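Local coordinates for protein fimbrin (Schizosaccharomyces pombe, PDB 1RT8) that binds and crosslinks actin filaments, associating with actin structures that establish and maintain cell polarity and contributing to cytokinesis, mating and spore formation, at residues V444-L448 / L476-A481; I451-V456 / I480-L484; A470-R475 / P492-V496. All coordinates share one frame; numbering follows the deposited sequence.

Overall arrangement
One long helix, 467-483, serves all three contacts, and together they illustrate how a calponin-homology domain is built around a long helix. Contact 1 sets helix 442-451 beside its middle and C-terminal part. Contact 2, whose centre is about 6 Å from that of contact 1, continues the same packing where the chain leaves helix 442-451; the two share Ile480, and Leu448 touches both Val456 and Leu484. Contact 3 uses the N-terminal half, with its centre about 10 Å from that of contact 1 and about 16 Å from that of contact 2. Ile478 and Val444 connect contacts 1 and 3 by touching Pro492 and Ile495. All lie in the second actin-binding region.

Contact 1. Residues V444-L448 / L476-A481; sequences VLDVL and LAISIA
Ala477 offers its single methyl to three side chains of residues 444-448. Val444 CG2, Leu445 CD2 and Leu448 CD1 each come to 3.6 Å from Ala477 CB, so the methyl sits among branches of Val444, its neighbour Leu445, and Leu448 one turn further on. Leu448 then divides its work: CD1 also rests on the backbone, 3.3 Å from Ala477 O, while CD2 lies against Ala481, 4.0 Å from its CA, and touches Ile480 CG2 at 4.1 Å. Leu445 leaves its helix at the flank, but CG lies beside its own backbone N (chi1 -71°), and this brings CD2 round to Leu476 CD2 at 4.0 Å. This seating of an alanine methyl among larger side chains joins two of the principal helices of a calponin-homology domain, here running nearly alongside one another with axes 9.5 Å apart and inclined by 25°. No hydrogen bond crosses the interface, which is wholly apolar in its side chains and buried throughout. In the next shell, helix 500-511 packs on the same residues, with Phe506 against Val444 and Leu510 against both Leu448 and Ala481. On a side of helix 442-451 turned from this contact, the buried Asp446 accepts hydrogen bonds from the backbone N of Lys426 and Gly427, and helix 410-421 packs on Val447.

Contact 2. Residues I451-V456 / I480-L484; sequences IKSEYV and IARKL
Tyr455 and Lys483 meet by cation-pi and CH-pi contact on one face of the phenol ring. Lys483 NZ stands 4.3 Å from the centroid of the Tyr455 ring and 15° off its normal, while Lys483 CD lies 3.3 Å above the ring plane toward the rim. The bend in the lysine at chi3 (-69°) folds the end of the chain back over the ring instead of past it. Lys452 CG lies over the rim of the opposite face, and its NZ continues to a salt bridge with Glu454 OE1 at 3.5 Å.

Apolar contacts fill in around the ring. Leu484 CD2 comes up obliquely to Tyr455 CE2, a tight 3.3 Å, and its other branch, CD1, touches Ile451 CG2 at 4.2 Å. Ile480 packs its CD1 against Val456 CG2 at 4.1 Å and its CG2 against Tyr455 CB.

Polar contact runs through one water in the plane of the ring at its edge, which donates to Tyr455 OH at 3.1 Å and to Lys483 O. The phenol oxygen is further hydrogen-bonded to Glu87 OE2, and Lys483 O receives a bond from Asn90 ND2. Glu87 and Asn90 belong to helix 82-99 of the first calponin-homology domain, so the turn after helix 442-451 and the C-terminal end of helix 467-483 together face that helix across the boundary between the two actin-binding regions.

Contact 3. Residues A470-R475 / P492-V496; sequences AIQNAR and PEDIV
Pro492, Val496 and Ala474 carry most of this contact, in which the short helix 492-496 crosses residues 470-475 of helix 467-483 at 121° with axes 8.3 Å apart. Pro492 lays its ring over the surface between two turns: CB meets Ala474 CB at 3.6 Å and Ile471 CG2 at 4.0 Å, while CG rests on the backbone of Arg475, 3.6 Å from its CA. The small Ala474 methyl probably helps to permit so close an approach. It also lies 3.6 Å from Pro492 O, a carbonyl that already accepts from both Ile495 N and Val496 N, and touches Ile495 CB at 4.2 Å. One turn along, Val496 CG2 packs on Ala470 CB at 3.7 Å. With CG1 anti to its backbone N (chi1 174°), the valine turns both methyls to this alanine. Ile471 CD1 also leans on Val496, though the modelled spacing there is too short for carbon atoms and its detail is doubtful. No hydrogen bond crosses between the segments, and apolar side chains carry the join. The short helix lies just before helix 500-511, in keeping with the calponin-homology fold, in which short helices link the principal ones. Alongside the contact, the Ile495 side chain also packs on Val444 of helix 442-451, and Ile478 of the long helix touches Pro492. Asp494 forms a salt bridge with Arg285 of helix 282-296, joining this short helix to the third calponin-homology domain.

Contact 1. Residues V444-L448 / L476-A481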
loop_
_atom_site.group_PDB
_atom_site.type_symbol
_atom_site.label_atom_id
_atom_site.label_comp_id
_atom_site.label_asym_id
_atom_site.label_seq_id
_atom_site.Cartn_x
_atom_site.Cartn_y
_atom_site.Cartn_z
ATOM N N VAL A 444 -2.253 16.082 18.079
ATOM C CA VAL A 444 -3.132 15.424 17.113
ATOM C C VAL A 444 -4.210 14.581 17.791
ATOM O O VAL A 444 -5.335 14.499 17.303
ATOM C CB VAL A 444 -2.346 14.571 16.072
ATOM C CG1 VAL A 444 -1.474 15.499 15.215
ATOM C CG2 VAL A 444 -1.495 13.493 16.764
ATOM N N LEU A 445 -3.880 13.968 18.923
ATOM C CA LEU A 445 -4.869 13.187 19.655
ATOM C C LEU A 445 -5.922 14.150 20.256
ATOM O O LEU A 445 -7.109 13.820 20.314
ATOM C CB LEU A 445 -4.185 12.348 20.742
ATOM C CG LEU A 445 -3.348 11.182 20.200
ATOM C CD1 LEU A 445 -2.495 10.582 21.298
ATOM C CD2 LEU A 445 -4.272 10.121 19.608
ATOM N N ASP A 446 -5.494 15.343 20.675
ATOM C CA ASP A 446 -6.431 16.340 21.215
ATOM C C ASP A 446 -7.383 16.840 20.124
ATOM O O ASP A 446 -8.564 17.094 20.382
ATOM C CB ASP A 446 -5.693 17.554 21.792
ATOM C CG ASP A 446 -5.066 17.275 23.136
ATOM O OD1 ASP A 446 -5.431 16.268 23.771
ATOM O OD2 ASP A 446 -4.211 18.076 23.559
ATOM N N VAL A 447 -6.860 17.007 18.909
ATOM C CA VAL A 447 -7.692 17.458 17.796
ATOM C C VAL A 447 -8.791 16.416 17.583
ATOM O O VAL A 447 -9.969 16.750 17.459
ATOM C CB VAL A 447 -6.879 17.577 16.498
ATOM C CG1 VAL A 447 -7.800 17.931 15.342
ATOM C CG2 VAL A 447 -5.800 18.642 16.652
ATOM N N LEU A 448 -8.391 15.148 17.552
ATOM C CA LEU A 448 -9.325 14.048 17.349
ATOM C C LEU A 448 -10.332 13.980 18.488
ATOM O O LEU A 448 -11.501 13.620 18.288
ATOM C CB LEU A 448 -8.552 12.729 17.233
ATOM C CG LEU A 448 -7.740 12.558 15.940
ATOM C CD1 LEU A 448 -6.635 11.526 16.099
ATOM C CD2 LEU A 448 -8.682 12.146 14.835
ATOM N N LEU A 476 -1.702 5.849 17.099
ATOM C CA LEU A 476 -3.047 5.763 17.650
ATOM C C LEU A 476 -3.913 6.821 16.967
ATOM O O LEU A 476 -5.046 6.553 16.594
ATOM C CB LEU A 476 -3.026 6.017 19.162
ATOM C CG LEU A 476 -4.395 6.099 19.847
ATOM C CD1 LEU A 476 -5.098 4.752 19.749
ATOM C CD2 LEU A 476 -4.220 6.512 21.311
ATOM N N ALA A 477 -3.364 8.022 16.808
ATOM C CA ALA A 477 -4.092 9.116 16.169
ATOM C C ALA A 477 -4.475 8.751 14.735
ATOM O O ALA A 477 -5.617 8.966 14.316
ATOM C CB ALA A 477 -3.240 10.397 16.180
ATOM N N ILE A 478 -3.523 8.200 13.981
ATOM C CA ILE A 478 -3.797 7.814 12.596
ATOM C C ILE A 478 -4.892 6.755 12.493
ATOM O O ILE A 478 -5.768 6.853 11.638
ATOM C CB ILE A 478 -2.520 7.305 11.889
ATOM C CG1 ILE A 478 -1.564 8.481 11.659
ATOM C CG2 ILE A 478 -2.885 6.616 10.577
ATOM C CD1 ILE A 478 -0.210 8.089 11.105
ATOM N N SER A 479 -4.847 5.746 13.360
ATOM C CA SER A 479 -5.861 4.698 13.343
ATOM C C SER A 479 -7.233 5.250 13.761
ATOM O O SER A 479 -8.275 4.797 13.273
ATOM C CB SER A 479 -5.457 3.546 14.276
ATOM O OG SER A 479 -4.297 2.868 13.800
ATOM N N ILE A 480 -7.242 6.216 14.675
ATOM C CA ILE A 480 -8.509 6.795 15.114
ATOM C C ILE A 480 -9.101 7.617 13.964
ATOM O O ILE A 480 -10.307 7.604 13.720
ATOM C CB ILE A 480 -8.320 7.713 16.349
ATOM C CG1 ILE A 480 -7.986 6.870 17.591
ATOM C CG2 ILE A 480 -9.587 8.544 16.581
ATOM C CD1 ILE A 480 -7.757 7.695 18.865
ATOM N N ALA A 481 -8.239 8.337 13.266
ATOM C CA ALA A 481 -8.679 9.158 12.146
ATOM C C ALA A 481 -9.260 8.245 11.068
ATOM O O ALA A 481 -10.269 8.559 10.441
ATOM C CB ALA A 481 -7.490 9.983 11.598
#

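Contact 2. Residues I451-V456 / I480-L484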
loop_
_atom_site.group_PDB
_atom_site.type_symbol
_atom_site.label_atom_id
_atom_site.label_comp_id
_atom_site.label_asym_id
_atom_site.label_seq_id
_atom_site.Cartn_x
_atom_site.Cartn_y
_atom_site.Cartn_z
ATOM N N ILE A 451 -13.039 16.339 17.844
ATOM C CA ILE A 451 -13.960 15.903 16.796
ATOM C C ILE A 451 -14.940 14.868 17.324
ATOM O O ILE A 451 -16.136 14.926 17.039
ATOM C CB ILE A 451 -13.187 15.310 15.604
ATOM C CG1 ILE A 451 -12.306 16.391 14.977
ATOM C CG2 ILE A 451 -14.147 14.769 14.544
ATOM C CD1 ILE A 451 -11.456 15.877 13.836
ATOM N N LYS A 452 -14.415 13.922 18.095
ATOM C CA LYS A 452 -15.214 12.858 18.685
ATOM C C LYS A 452 -14.524 12.469 19.994
ATOM O O LYS A 452 -13.595 11.660 20.001
ATOM C CB LYS A 452 -15.263 11.662 17.732
ATOM C CG LYS A 452 -16.093 10.495 18.236
ATOM C CD LYS A 452 -17.582 10.811 18.242
ATOM C CE LYS A 452 -18.379 9.595 18.710
ATOM N NZ LYS A 452 -19.850 9.790 18.654
ATOM N N SER A 453 -14.980 13.046 21.101
ATOM C CA SER A 453 -14.363 12.781 22.395
ATOM C C SER A 453 -14.341 11.308 22.775
ATOM O O SER A 453 -13.366 10.839 23.346
ATOM C CB SER A 453 -15.066 13.581 23.494
ATOM O OG SER A 453 -16.433 13.221 23.569
ATOM N N GLU A 454 -15.398 10.577 22.442
ATOM C CA GLU A 454 -15.474 9.160 22.784
ATOM C C GLU A 454 -14.345 8.318 22.192
ATOM O O GLU A 454 -13.976 7.293 22.754
ATOM C CB GLU A 454 -16.818 8.568 22.342
ATOM C CG GLU A 454 -18.054 9.167 23.012
ATOM C CD GLU A 454 -18.322 10.610 22.600
ATOM O OE1 GLU A 454 -18.016 10.978 21.442
ATOM O OE2 GLU A 454 -18.861 11.375 23.429
ATOM N N TYR A 455 -13.789 8.754 21.067
ATOM C CA TYR A 455 -12.729 7.996 20.423
ATOM C C TYR A 455 -11.355 8.139 21.047
ATOM O O TYR A 455 -10.470 7.337 20.768
ATOM C CB TYR A 455 -12.637 8.376 18.945
ATOM C CG TYR A 455 -13.719 7.776 18.081
ATOM C CD1 TYR A 455 -14.770 7.054 18.643
ATOM C CD2 TYR A 455 -13.678 7.911 16.695
ATOM C CE1 TYR A 455 -15.749 6.480 17.846
ATOM C CE2 TYR A 455 -14.648 7.344 15.893
ATOM C CZ TYR A 455 -15.683 6.628 16.467
ATOM O OH TYR A 455 -16.648 6.060 15.662
ATOM N N VAL A 456 -11.169 9.155 21.878
ATOM C CA VAL A 456 -9.871 9.377 22.486
ATOM C C VAL A 456 -9.892 9.152 23.996
ATOM O O VAL A 456 -10.389 9.980 24.762
ATOM C CB VAL A 456 -9.368 10.797 22.176
ATOM C CG1 VAL A 456 -7.998 11.014 22.811
ATOM C CG2 VAL A 456 -9.298 11.003 20.636
ATOM N N ILE A 480 -7.242 6.216 14.675
ATOM C CA ILE A 480 -8.509 6.795 15.114
ATOM C C ILE A 480 -9.101 7.617 13.964
ATOM O O ILE A 480 -10.307 7.604 13.720
ATOM C CB ILE A 480 -8.320 7.713 16.349
ATOM C CG1 ILE A 480 -7.986 6.870 17.591
ATOM C CG2 ILE A 480 -9.587 8.544 16.581
ATOM C CD1 ILE A 480 -7.757 7.695 18.865
ATOM N N ALA A 481 -8.239 8.337 13.266
ATOM C CA ALA A 481 -8.679 9.158 12.146
ATOM C C ALA A 481 -9.260 8.245 11.068
ATOM O O ALA A 481 -10.269 8.559 10.441
ATOM C CB ALA A 481 -7.490 9.983 11.598
ATOM N N ARG A 482 -8.642 7.088 10.875
ATOM C CA ARG A 482 -9.130 6.158 9.875
ATOM C C ARG A 482 -10.474 5.587 10.299
ATOM O O ARG A 482 -11.328 5.322 9.449
ATOM C CB ARG A 482 -8.094 5.052 9.617
ATOM C CG ARG A 482 -6.938 5.569 8.758
ATOM C CD ARG A 482 -5.771 4.598 8.622
ATOM N NE ARG A 482 -4.747 5.162 7.742
ATOM C CZ ARG A 482 -3.483 4.757 7.700
ATOM N NH1 ARG A 482 -3.073 3.775 8.494
ATOM N NH2 ARG A 482 -2.627 5.346 6.868
ATOM N N LYS A 483 -10.670 5.421 11.607
ATOM C CA LYS A 483 -11.945 4.903 12.109
ATOM C C LYS A 483 -13.052 5.924 11.804
ATOM O O LYS A 483 -14.218 5.567 11.655
ATOM C CB LYS A 483 -11.889 4.660 13.626
ATOM C CG LYS A 483 -13.167 4.010 14.175
ATOM C CD LYS A 483 -13.374 4.245 15.687
ATOM C CE LYS A 483 -12.364 3.519 16.548
ATOM N NZ LYS A 483 -12.816 3.406 17.976
ATOM N N LEU A 484 -12.681 7.196 11.729
ATOM C CA LEU A 484 -13.641 8.257 11.422
ATOM C C LEU A 484 -13.870 8.397 9.907
ATOM O O LEU A 484 -14.736 9.163 9.465
ATOM C CB LEU A 484 -13.150 9.594 11.975
ATOM C CG LEU A 484 -13.194 9.837 13.487
ATOM C CD1 LEU A 484 -12.353 11.059 13.797
ATOM C CD2 LEU A 484 -14.625 10.037 13.967
HETATM O O HOH W 1 -16.552 6.507 12.569
#

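Contact 3. Residues A470-R475 / P492-V496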
loop_
_atom_site.group_PDB
_atom_site.type_symbol
_atom_site.label_atom_id
_atom_site.label_comp_id
_atom_site.label_asym_id
_atom_site.label_seq_id
_atom_site.Cartn_x
_atom_site.Cartn_y
_atom_site.Cartn_z
ATOM N N ALA A 470 6.052 8.923 21.513
ATOM C CA ALA A 470 5.452 9.846 20.557
ATOM C C ALA A 470 4.877 9.065 19.377
ATOM O O ALA A 470 3.736 9.289 18.980
ATOM C CB ALA A 470 6.482 10.850 20.073
ATOM N N ILE A 471 5.663 8.135 18.832
ATOM C CA ILE A 471 5.213 7.325 17.699
ATOM C C ILE A 471 3.941 6.545 18.032
ATOM O O ILE A 471 3.076 6.372 17.173
ATOM C CB ILE A 471 6.315 6.340 17.223
ATOM C CG1 ILE A 471 7.338 7.073 16.351
ATOM C CG2 ILE A 471 5.704 5.227 16.378
ATOM C CD1 ILE A 471 8.002 8.238 17.019
ATOM N N GLN A 472 3.825 6.068 19.272
ATOM C CA GLN A 472 2.629 5.334 19.683
ATOM C C GLN A 472 1.420 6.278 19.687
ATOM O O GLN A 472 0.314 5.890 19.303
ATOM C CB GLN A 472 2.830 4.735 21.074
ATOM C CG GLN A 472 3.990 3.764 21.137
ATOM C CD GLN A 472 4.258 3.248 22.534
ATOM O OE1 GLN A 472 5.214 2.505 22.753
ATOM N NE2 GLN A 472 3.417 3.638 23.488
ATOM N N ASN A 473 1.632 7.516 20.125
ATOM C CA ASN A 473 0.550 8.497 20.140
ATOM C C ASN A 473 0.122 8.781 18.695
ATOM O O ASN A 473 -1.070 8.827 18.385
ATOM C CB ASN A 473 1.004 9.813 20.793
ATOM C CG ASN A 473 0.942 9.775 22.312
ATOM O OD1 ASN A 473 0.290 8.915 22.900
ATOM N ND2 ASN A 473 1.602 10.734 22.952
ATOM N N ALA A 474 1.106 8.963 17.821
ATOM C CA ALA A 474 0.846 9.252 16.414
ATOM C C ALA A 474 0.155 8.091 15.704
ATOM O O ALA A 474 -0.763 8.303 14.907
ATOM C CB ALA A 474 2.153 9.609 15.702
ATOM N N ARG A 475 0.587 6.869 16.006
ATOM C CA ARG A 475 0.012 5.668 15.407
ATOM C C ARG A 475 -1.439 5.500 15.846
ATOM O O ARG A 475 -2.297 5.057 15.075
ATOM C CB ARG A 475 0.829 4.440 15.821
ATOM C CG ARG A 475 0.373 3.132 15.191
ATOM C CD ARG A 475 1.348 2.012 15.519
ATOM N NE ARG A 475 2.661 2.257 14.930
ATOM C CZ ARG A 475 3.818 2.029 15.549
ATOM N NH1 ARG A 475 3.834 1.550 16.784
ATOM N NH2 ARG A 475 4.962 2.275 14.926
ATOM N N PRO A 492 3.215 7.552 11.267
ATOM C CA PRO A 492 3.407 8.197 12.566
ATOM C C PRO A 492 4.652 9.087 12.618
ATOM O O PRO A 492 4.629 10.202 13.156
ATOM C CB PRO A 492 3.503 7.013 13.521
ATOM C CG PRO A 492 2.581 5.999 12.884
ATOM C CD PRO A 492 2.947 6.109 11.421
ATOM N N GLU A 493 5.738 8.590 12.042
ATOM C CA GLU A 493 6.999 9.305 12.049
ATOM C C GLU A 493 6.929 10.690 11.409
ATOM O O GLU A 493 7.716 11.571 11.744
ATOM C CB GLU A 493 8.077 8.464 11.360
ATOM C CG GLU A 493 7.929 8.384 9.859
ATOM C CD GLU A 493 9.104 7.693 9.206
ATOM O OE1 GLU A 493 9.073 6.451 9.074
ATOM O OE2 GLU A 493 10.067 8.390 8.839
ATOM N N ASP A 494 5.995 10.895 10.491
ATOM C CA ASP A 494 5.885 12.203 9.855
ATOM C C ASP A 494 5.384 13.257 10.845
ATOM O O ASP A 494 5.752 14.436 10.761
ATOM C CB ASP A 494 4.980 12.108 8.630
ATOM C CG ASP A 494 5.539 11.170 7.577
ATOM O OD1 ASP A 494 6.755 11.262 7.289
ATOM O OD2 ASP A 494 4.772 10.348 7.030
ATOM N N ILE A 495 4.546 12.831 11.788
ATOM C CA ILE A 495 4.040 13.736 12.815
ATOM C C ILE A 495 5.124 13.940 13.893
ATOM O O ILE A 495 5.415 15.073 14.286
ATOM C CB ILE A 495 2.754 13.163 13.464
ATOM C CG1 ILE A 495 1.586 13.268 12.472
ATOM C CG2 ILE A 495 2.441 13.894 14.764
ATOM C CD1 ILE A 495 0.332 12.558 12.946
ATOM N N VAL A 496 5.729 12.846 14.352
ATOM C CA VAL A 496 6.778 12.926 15.379
ATOM C C VAL A 496 7.939 13.833 14.935
ATOM O O VAL A 496 8.490 14.594 15.743
ATOM C CB VAL A 496 7.317 11.514 15.738
ATOM C CG1 VAL A 496 8.517 11.620 16.696
ATOM C CG2 VAL A 496 6.208 10.697 16.378
#